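Local coordinates for ABC transporter sugar binding protein (Xanthomonas axonopodis pv. citri, PDB 3UOR), which probably binds maltose or related sugars in the periplasm and hands them to an ABC transporter for uptake into the cell, at residues R155-S160 / A174-K179; D183-L188 / W238-S243. All coordinates share one frame; numbering follows the deposited sequence.

Contact 1. Residues R155-S160 / A174-K179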
ATOM      1  N   ARG A 155      -8.836  19.030  18.702  1.00 32.82           N
ATOM      2  CA  ARG A 155      -9.219  20.366  19.157  1.00 37.06           C
ATOM      3  C   ARG A 155      -9.095  20.503  20.681  1.00 46.64           C
ATOM      4  O   ARG A 155      -8.642  21.534  21.188  1.00 45.80           O
ATOM      5  CB  ARG A 155     -10.649  20.707  18.673  1.00 44.94           C
ATOM      6  CG  ARG A 155     -11.250  21.999  19.274  1.00 43.59           C
ATOM      7  CD  ARG A 155     -12.591  22.363  18.635  1.00 47.65           C
ATOM      8  NE  ARG A 155     -13.345  21.198  18.185  1.00 62.13           N
ATOM      9  CZ  ARG A 155     -13.515  20.870  16.904  1.00 76.18           C
ATOM     10  NH1 ARG A 155     -12.987  21.643  15.955  1.00 78.57           N
ATOM     11  NH2 ARG A 155     -14.213  19.772  16.569  1.00 69.10           N
ATOM     12  N   GLU A 156      -9.459  19.456  21.414  1.00 46.06           N
ATOM     13  CA  GLU A 156      -9.332  19.502  22.864  1.00 49.88           C
ATOM     14  C   GLU A 156      -7.881  19.613  23.283  1.00 50.25           C
ATOM     15  O   GLU A 156      -7.570  20.245  24.288  1.00 44.98           O
ATOM     16  CB  GLU A 156     -10.026  18.310  23.520  1.00 53.97           C
ATOM     17  CG  GLU A 156     -11.545  18.419  23.354  1.00 65.81           C
ATOM     18  CD  GLU A 156     -12.289  17.158  23.727  1.00 71.78           C
ATOM     19  OE1 GLU A 156     -11.696  16.275  24.391  1.00 76.00           O
ATOM     20  OE2 GLU A 156     -13.477  17.062  23.353  1.00 71.64           O
ATOM     21  N   ALA A 157      -6.985  19.034  22.493  1.00 43.23           N
ATOM     22  CA  ALA A 157      -5.570  19.150  22.806  1.00 42.88           C
ATOM     23  C   ALA A 157      -5.033  20.500  22.328  1.00 50.97           C
ATOM     24  O   ALA A 157      -3.862  20.811  22.528  1.00 52.14           O
ATOM     25  CB  ALA A 157      -4.782  18.002  22.198  1.00 38.46           C
ATOM     26  N   GLY A 158      -5.889  21.297  21.686  1.00 41.32           N
ATOM     27  CA  GLY A 158      -5.523  22.662  21.350  1.00 39.97           C
ATOM     28  C   GLY A 158      -5.426  22.976  19.869  1.00 44.91           C
ATOM     29  O   GLY A 158      -5.230  24.129  19.501  1.00 47.64           O
ATOM     30  N   TYR A 159      -5.593  21.969  19.016  1.00 43.99           N
ATOM     31  CA  TYR A 159      -5.272  22.129  17.602  1.00 36.70           C
ATOM     32  C   TYR A 159      -6.435  22.030  16.651  1.00 41.15           C
ATOM     33  O   TYR A 159      -7.296  21.167  16.795  1.00 42.53           O
ATOM     34  CB  TYR A 159      -4.242  21.089  17.185  1.00 44.75           C
ATOM     35  CG  TYR A 159      -2.903  21.228  17.855  1.00 48.91           C
ATOM     36  CD1 TYR A 159      -2.660  20.645  19.093  1.00 51.70           C
ATOM     37  CD2 TYR A 159      -1.863  21.911  17.226  1.00 54.98           C
ATOM     38  CE1 TYR A 159      -1.413  20.760  19.713  1.00 57.22           C
ATOM     39  CE2 TYR A 159      -0.614  22.028  17.823  1.00 67.60           C
ATOM     40  CZ  TYR A 159      -0.389  21.447  19.069  1.00 68.00           C
ATOM     41  OH  TYR A 159       0.857  21.565  19.661  1.00 69.46           O
ATOM     42  N   SER A 160      -6.426  22.901  15.643  1.00 38.16           N
ATOM     43  CA  SER A 160      -7.372  22.816  14.549  1.00 37.14           C
ATOM     44  C   SER A 160      -6.710  22.222  13.303  1.00 32.94           C
ATOM     45  O   SER A 160      -7.398  21.773  12.393  1.00 33.94           O
ATOM     46  CB  SER A 160      -7.909  24.202  14.205  1.00 41.37           C
ATOM     47  OG  SER A 160      -6.939  24.954  13.493  1.00 41.27           O
ATOM     48  N   ALA A 174       2.142  14.674  22.179  1.00 42.23           N
ATOM     49  CA  ALA A 174       2.416  14.919  23.602  1.00 44.43           C
ATOM     50  C   ALA A 174       1.247  15.716  24.175  1.00 50.09           C
ATOM     51  O   ALA A 174       0.824  15.491  25.308  1.00 48.72           O
ATOM     52  CB  ALA A 174       3.726  15.667  23.787  1.00 40.08           C
ATOM     53  N   ALA A 175       0.692  16.620  23.370  1.00 47.35           N
ATOM     54  CA  ALA A 175      -0.395  17.470  23.849  1.00 46.84           C
ATOM     55  C   ALA A 175      -1.650  16.622  24.107  1.00 43.41           C
ATOM     56  O   ALA A 175      -2.375  16.835  25.082  1.00 41.39           O
ATOM     57  CB  ALA A 175      -0.679  18.613  22.861  1.00 37.44           C
ATOM     58  N   ILE A 176      -1.885  15.638  23.254  1.00 41.71           N
ATOM     59  CA  ILE A 176      -3.038  14.750  23.424  1.00 40.29           C
ATOM     60  C   ILE A 176      -2.836  13.864  24.644  1.00 49.17           C
ATOM     61  O   ILE A 176      -3.758  13.630  25.428  1.00 47.96           O
ATOM     62  CB  ILE A 176      -3.256  13.873  22.163  1.00 40.47           C
ATOM     63  CG1 ILE A 176      -3.656  14.752  20.979  1.00 38.69           C
ATOM     64  CG2 ILE A 176      -4.294  12.807  22.420  1.00 36.97           C
ATOM     65  CD1 ILE A 176      -3.848  14.014  19.674  1.00 38.12           C
ATOM     66  N   LYS A 177      -1.610  13.385  24.810  1.00 44.12           N
ATOM     67  CA  LYS A 177      -1.297  12.494  25.910  1.00 45.44           C
ATOM     68  C   LYS A 177      -1.539  13.200  27.252  1.00 55.97           C
ATOM     69  O   LYS A 177      -2.138  12.623  28.160  1.00 55.86           O
ATOM     70  CB  LYS A 177       0.138  11.981  25.795  1.00 43.74           C
ATOM     71  CG  LYS A 177       0.549  10.992  26.906  1.00 46.41           C
ATOM     72  CD  LYS A 177      -0.165   9.654  26.768  1.00 39.63           C
ATOM     73  CE  LYS A 177       0.304   8.703  27.855  1.00 43.24           C
ATOM     74  NZ  LYS A 177      -0.164   7.320  27.611  1.00 43.35           N
ATOM     75  N   ARG A 178      -1.101  14.451  27.376  1.00 56.55           N
ATOM     76  CA  ARG A 178      -1.420  15.228  28.577  1.00 61.60           C
ATOM     77  C   ARG A 178      -2.925  15.256  28.808  1.00 59.30           C
ATOM     78  O   ARG A 178      -3.392  15.021  29.907  1.00 68.42           O
ATOM     79  CB  ARG A 178      -0.903  16.664  28.472  1.00 68.27           C
ATOM     80  CG  ARG A 178       0.608  16.767  28.500  1.00 75.81           C
ATOM     81  CD  ARG A 178       1.058  18.198  28.747  1.00 81.01           C
ATOM     82  NE  ARG A 178       0.708  19.111  27.663  1.00 80.30           N
ATOM     83  CZ  ARG A 178       1.451  19.302  26.574  1.00 73.49           C
ATOM     84  NH1 ARG A 178       2.586  18.628  26.409  1.00 61.70           N
ATOM     85  NH2 ARG A 178       1.055  20.168  25.645  1.00 68.41           N
ATOM     86  N   LYS A 179      -3.687  15.540  27.763  1.00 50.31           N
ATOM     87  CA  LYS A 179      -5.137  15.613  27.893  1.00 52.41           C
ATOM     88  C   LYS A 179      -5.797  14.285  28.291  1.00 57.64           C
ATOM     89  O   LYS A 179      -6.682  14.270  29.142  1.00 59.08           O
ATOM     90  CB  LYS A 179      -5.764  16.139  26.607  1.00 49.37           C
ATOM     91  CG  LYS A 179      -6.613  17.371  26.806  1.00 65.24           C
ATOM     92  CD  LYS A 179      -5.799  18.496  27.400  1.00 70.38           C
ATOM     93  CE  LYS A 179      -6.669  19.712  27.645  1.00 80.82           C
ATOM     94  NZ  LYS A 179      -5.950  20.766  28.419  1.00 86.81           N
TER
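Ala157 sets its methyl group against helix 166-180, where it meets Ala175 and Ile176 at once. CB of Ala157 lies 3.6 Å from CG1 of Ile176 and 4.2 Å from CB of Ala175, so one small side chain fits against two consecutive residues of the helix. Such small groups let the backbones come close: the CA atoms of Ala157 and Ile176 are 5.1 Å apart. Ile176 offers CG1 rather than its CG2 branch, because chi1 of -66° places CG1 beside its own backbone N, on the flank that Ala157 reaches.

The methyl of Ala175 is shared in turn. It points toward 155-160 and also touches the ring of Tyr159, approaching from the rim, in the ring plane, with CB 3.9 Å from CE1. The tyrosine thus presents its edge to the helix.

Lys179, one turn after Ala175, adds the aliphatic part of its side chain. The chain bends at chi2 (59°) and runs past the carbonyl of Glu156, CE coming within 3.5 Å of the Glu156 O; this is van der Waals contact of methylene groups with a carbonyl oxygen. No hydrogen bond crosses between the two segments, and the join rests on packing.

What brings Ala157 and Tyr159 to the same helix is the end of helix 151-156. Gly158 terminates it in a Schellman motif, with positive phi (115°) and its N bonded back to Arg155 O at 2.8 Å; the chain then turns back and leads away, Tyr159 being the last residue to touch 174-179. Ile176 also packs on Ala260 and Phe261 of strand 259-264, so it bridges the end of helix 151-156 and that strand, which lie on adjoining sides of helix 166-180.

Contact 2. Residues D183-L188 / W238-S243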
ATOM      1  N   ASP A 183      -3.822   6.202  30.846  1.00 54.99           N
ATOM      2  CA  ASP A 183      -4.475   4.979  30.363  1.00 58.83           C
ATOM      3  C   ASP A 183      -4.986   5.099  28.920  1.00 58.41           C
ATOM      4  O   ASP A 183      -5.592   4.170  28.389  1.00 59.38           O
ATOM      5  CB  ASP A 183      -5.624   4.576  31.299  1.00 66.16           C
ATOM      6  CG  ASP A 183      -5.173   4.385  32.752  1.00 73.15           C
ATOM      7  OD1 ASP A 183      -4.092   3.789  32.978  1.00 72.77           O
ATOM      8  OD2 ASP A 183      -5.912   4.827  33.667  1.00 70.11           O
ATOM      9  N   ARG A 184      -4.756   6.251  28.296  1.00 56.80           N
ATOM     10  CA  ARG A 184      -5.189   6.477  26.922  1.00 53.34           C
ATOM     11  C   ARG A 184      -4.031   7.030  26.100  1.00 53.26           C
ATOM     12  O   ARG A 184      -3.026   7.484  26.654  1.00 54.54           O
ATOM     13  CB  ARG A 184      -6.394   7.410  26.880  1.00 46.00           C
ATOM     14  CG  ARG A 184      -7.586   6.879  27.660  1.00 49.26           C
ATOM     15  CD  ARG A 184      -8.625   7.961  27.911  1.00 50.49           C
ATOM     16  NE  ARG A 184      -9.063   8.600  26.677  1.00 62.25           N
ATOM     17  CZ  ARG A 184      -9.707   9.765  26.620  1.00 60.74           C
ATOM     18  NH1 ARG A 184      -9.979  10.415  27.741  1.00 58.60           N
ATOM     19  NH2 ARG A 184     -10.072  10.283  25.445  1.00 57.92           N
ATOM     20  N   TYR A 185      -4.167   6.982  24.778  1.00 47.08           N
ATOM     21  CA  TYR A 185      -3.011   7.168  23.919  1.00 44.97           C
ATOM     22  C   TYR A 185      -3.266   8.159  22.803  1.00 46.65           C
ATOM     23  O   TYR A 185      -4.410   8.481  22.505  1.00 48.72           O
ATOM     24  CB  TYR A 185      -2.570   5.817  23.358  1.00 46.72           C
ATOM     25  CG  TYR A 185      -2.119   4.879  24.449  1.00 44.19           C
ATOM     26  CD1 TYR A 185      -0.784   4.828  24.836  1.00 47.82           C
ATOM     27  CD2 TYR A 185      -3.028   4.061  25.112  1.00 44.26           C
ATOM     28  CE1 TYR A 185      -0.360   3.976  25.847  1.00 50.68           C
ATOM     29  CE2 TYR A 185      -2.615   3.201  26.136  1.00 47.95           C
ATOM     30  CZ  TYR A 185      -1.278   3.170  26.501  1.00 51.49           C
ATOM     31  OH  TYR A 185      -0.845   2.334  27.514  1.00 56.30           O
ATOM     32  N   ALA A 186      -2.190   8.647  22.194  1.00 42.86           N
ATOM     33  CA  ALA A 186      -2.321   9.556  21.067  1.00 35.96           C
ATOM     34  C   ALA A 186      -2.594   8.788  19.763  1.00 39.98           C
ATOM     35  O   ALA A 186      -3.439   9.187  18.974  1.00 37.81           O
ATOM     36  CB  ALA A 186      -1.081  10.425  20.937  1.00 32.53           C
ATOM     37  N   ILE A 187      -1.900   7.671  19.550  1.00 36.13           N
ATOM     38  CA  ILE A 187      -1.965   6.984  18.259  1.00 34.46           C
ATOM     39  C   ILE A 187      -1.866   5.470  18.405  1.00 37.37           C
ATOM     40  O   ILE A 187      -1.133   4.965  19.262  1.00 41.12           O
ATOM     41  CB  ILE A 187      -0.828   7.457  17.327  1.00 33.74           C
ATOM     42  CG1 ILE A 187      -0.972   6.865  15.922  1.00 29.52           C
ATOM     43  CG2 ILE A 187       0.525   7.071  17.906  1.00 34.84           C
ATOM     44  CD1 ILE A 187       0.007   7.500  14.920  1.00 25.98           C
ATOM     45  N   LEU A 188      -2.605   4.757  17.561  1.00 35.24           N
ATOM     46  CA  LEU A 188      -2.538   3.307  17.493  1.00 36.32           C
ATOM     47  C   LEU A 188      -1.791   2.830  16.240  1.00 44.00           C
ATOM     48  O   LEU A 188      -2.192   3.130  15.112  1.00 42.70           O
ATOM     49  CB  LEU A 188      -3.948   2.703  17.500  1.00 37.10           C
ATOM     50  CG  LEU A 188      -3.961   1.200  17.220  1.00 37.21           C
ATOM     51  CD1 LEU A 188      -3.293   0.457  18.363  1.00 41.64           C
ATOM     52  CD2 LEU A 188      -5.378   0.683  16.997  1.00 36.35           C
ATOM     53  N   TRP A 238       3.000   7.501  23.748  1.00 37.46           N
ATOM     54  CA  TRP A 238       2.068   8.104  22.778  1.00 39.41           C
ATOM     55  C   TRP A 238       1.283   7.000  22.079  1.00 43.09           C
ATOM     56  O   TRP A 238       0.077   7.135  21.840  1.00 47.39           O
ATOM     57  CB  TRP A 238       2.789   8.987  21.755  1.00 34.05           C
ATOM     58  CG  TRP A 238       3.519  10.131  22.373  1.00 35.15           C
ATOM     59  CD1 TRP A 238       3.230  10.737  23.550  1.00 36.38           C
ATOM     60  CD2 TRP A 238       4.662  10.809  21.837  1.00 38.43           C
ATOM     61  NE1 TRP A 238       4.117  11.759  23.788  1.00 41.50           N
ATOM     62  CE2 TRP A 238       5.010  11.822  22.751  1.00 44.08           C
ATOM     63  CE3 TRP A 238       5.415  10.669  20.667  1.00 36.42           C
ATOM     64  CZ2 TRP A 238       6.095  12.681  22.541  1.00 42.29           C
ATOM     65  CZ3 TRP A 238       6.496  11.517  20.460  1.00 36.45           C
ATOM     66  CH2 TRP A 238       6.826  12.508  21.394  1.00 39.60           C
ATOM     67  N   ALA A 239       1.979   5.903  21.784  1.00 39.76           N
ATOM     68  CA  ALA A 239       1.390   4.730  21.167  1.00 32.66           C
ATOM     69  C   ALA A 239       1.472   3.537  22.112  1.00 42.38           C
ATOM     70  O   ALA A 239       2.544   3.238  22.616  1.00 43.97           O
ATOM     71  CB  ALA A 239       2.134   4.399  19.912  1.00 26.76           C
ATOM     72  N   PRO A 240       0.350   2.823  22.304  1.00 40.65           N
ATOM     73  CA  PRO A 240       0.333   1.638  23.175  1.00 39.10           C
ATOM     74  C   PRO A 240       1.173   0.513  22.593  1.00 42.93           C
ATOM     75  O   PRO A 240       1.267   0.357  21.366  1.00 41.04           O
ATOM     76  CB  PRO A 240      -1.144   1.224  23.181  1.00 42.62           C
ATOM     77  CG  PRO A 240      -1.682   1.738  21.845  1.00 36.39           C
ATOM     78  CD  PRO A 240      -0.953   3.051  21.644  1.00 34.96           C
ATOM     79  N   LYS A 241       1.771  -0.279  23.474  1.00 41.64           N
ATOM     80  CA  LYS A 241       2.596  -1.399  23.053  1.00 46.28           C
ATOM     81  C   LYS A 241       1.738  -2.644  22.865  1.00 43.44           C
ATOM     82  O   LYS A 241       1.766  -3.556  23.690  1.00 49.74           O
ATOM     83  CB  LYS A 241       3.714  -1.642  24.079  1.00 46.02           C
ATOM     84  CG  LYS A 241       4.739  -0.517  24.116  1.00 44.04           C
ATOM     85  CD  LYS A 241       5.833  -0.796  25.122  1.00 42.65           C
ATOM     86  CE  LYS A 241       6.832   0.346  25.143  1.00 43.67           C
ATOM     87  NZ  LYS A 241       7.899   0.179  26.185  1.00 46.03           N
ATOM     88  N   VAL A 242       0.973  -2.675  21.780  1.00 39.64           N
ATOM     89  CA  VAL A 242       0.048  -3.779  21.543  1.00 40.13           C
ATOM     90  C   VAL A 242       0.108  -4.285  20.115  1.00 47.13           C
ATOM     91  O   VAL A 242       0.526  -3.550  19.210  1.00 54.83           O
ATOM     92  CB  VAL A 242      -1.403  -3.372  21.845  1.00 40.46           C
ATOM     93  CG1 VAL A 242      -1.587  -3.113  23.339  1.00 44.07           C
ATOM     94  CG2 VAL A 242      -1.774  -2.139  21.065  1.00 39.55           C
ATOM     95  N   SER A 243      -0.302  -5.544  19.929  1.00 48.74           N
ATOM     96  CA  SER A 243      -0.552  -6.126  18.608  1.00 54.69           C
ATOM     97  C   SER A 243      -2.029  -5.977  18.292  1.00 57.23           C
ATOM     98  O   SER A 243      -2.816  -5.681  19.189  1.00 56.55           O
ATOM     99  CB  SER A 243      -0.173  -7.603  18.589  1.00 61.08           C
ATOM    100  OG  SER A 243       1.232  -7.753  18.717  1.00 68.85           O
TER
HETATM  101  O   HOH W   1       1.035   0.008  26.294  1.00 50.75           O
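The Tyr185 ring carries Pro240 on one face: CB of the proline stands 3.7 Å from the ring centroid and only 3° off the ring normal, a nearly ideal CH-pi contact over the centre. Its CD leans back toward the root of the tyrosine, reaching CG of Tyr185 at 3.5 Å, while CA lies over the CE1 side, and the carbonyl oxygen of Trp238 lies at the ring edge, near its plane. On the opposite face, off centre, Lys177 makes a cation-pi contact, and the ring of Tyr258 meets that of Tyr185 almost at right angles. At the far end, a water links the Tyr185 hydroxyl to 238-243, accepting the backbone N-H of Lys241 at 2.9 Å.

Trp238 O takes two backbone N-H groups in succession. Ala186 N donates at 2.7 Å, in the carbonyl plane but with a bent N-H...O angle of 133°; Ile187 N, at 3.1 Å, is straighter but comes from above that plane. The chain turns a corner at Ala186, which lets neighbouring amides converge on one acceptor. From there strand 187-188 runs parallel to strand 259-264 in the mixed sheet of this periplasmic binding protein fold, and the loop following helix 221-235 packs against it.

Beyond the corner no further N-H...O bond crosses; Ile187 O receives a CA-H...O contact from Ala239, CA to O 3.2 Å, and the remaining contacts are mostly apolar. With chi1 at -174°, Ile187 sends CG1 off beside its carbonyl carbon and leaves CG2 to touch the methyl of Ala239. CD1 of Leu188 rests against the adjacent CG of Pro240 and CG2 of Val242, 4.0 Å from the latter, its side chain crossing both at about a right angle; Val247 touches Leu188 and Val242 as well.

How the contacts relate
Contact 1 closes before contact 2 opens, and their centres lie about 15 Å apart on the same side of the chain's centre. Helix 166-180 joins them: it supplies one segment of contact 1, and the chain passes from its end directly into 183-188. Different flanks of the helix serve the two. Ala175, Ile176 and Lys179 meet 155-160, whereas Ala174 packs on Trp238 and Lys177 gives its NZ to Arg184 O, a probable hydrogen bond of 3.0 Å. Strand 259-264 is a common neighbour, touched by Ile176 and paired with strand 187-188. Together they tie helix 166-180 to the end of helix 151-156 and to strand 187-188 and the 238-243 loop of this solute-binding protein.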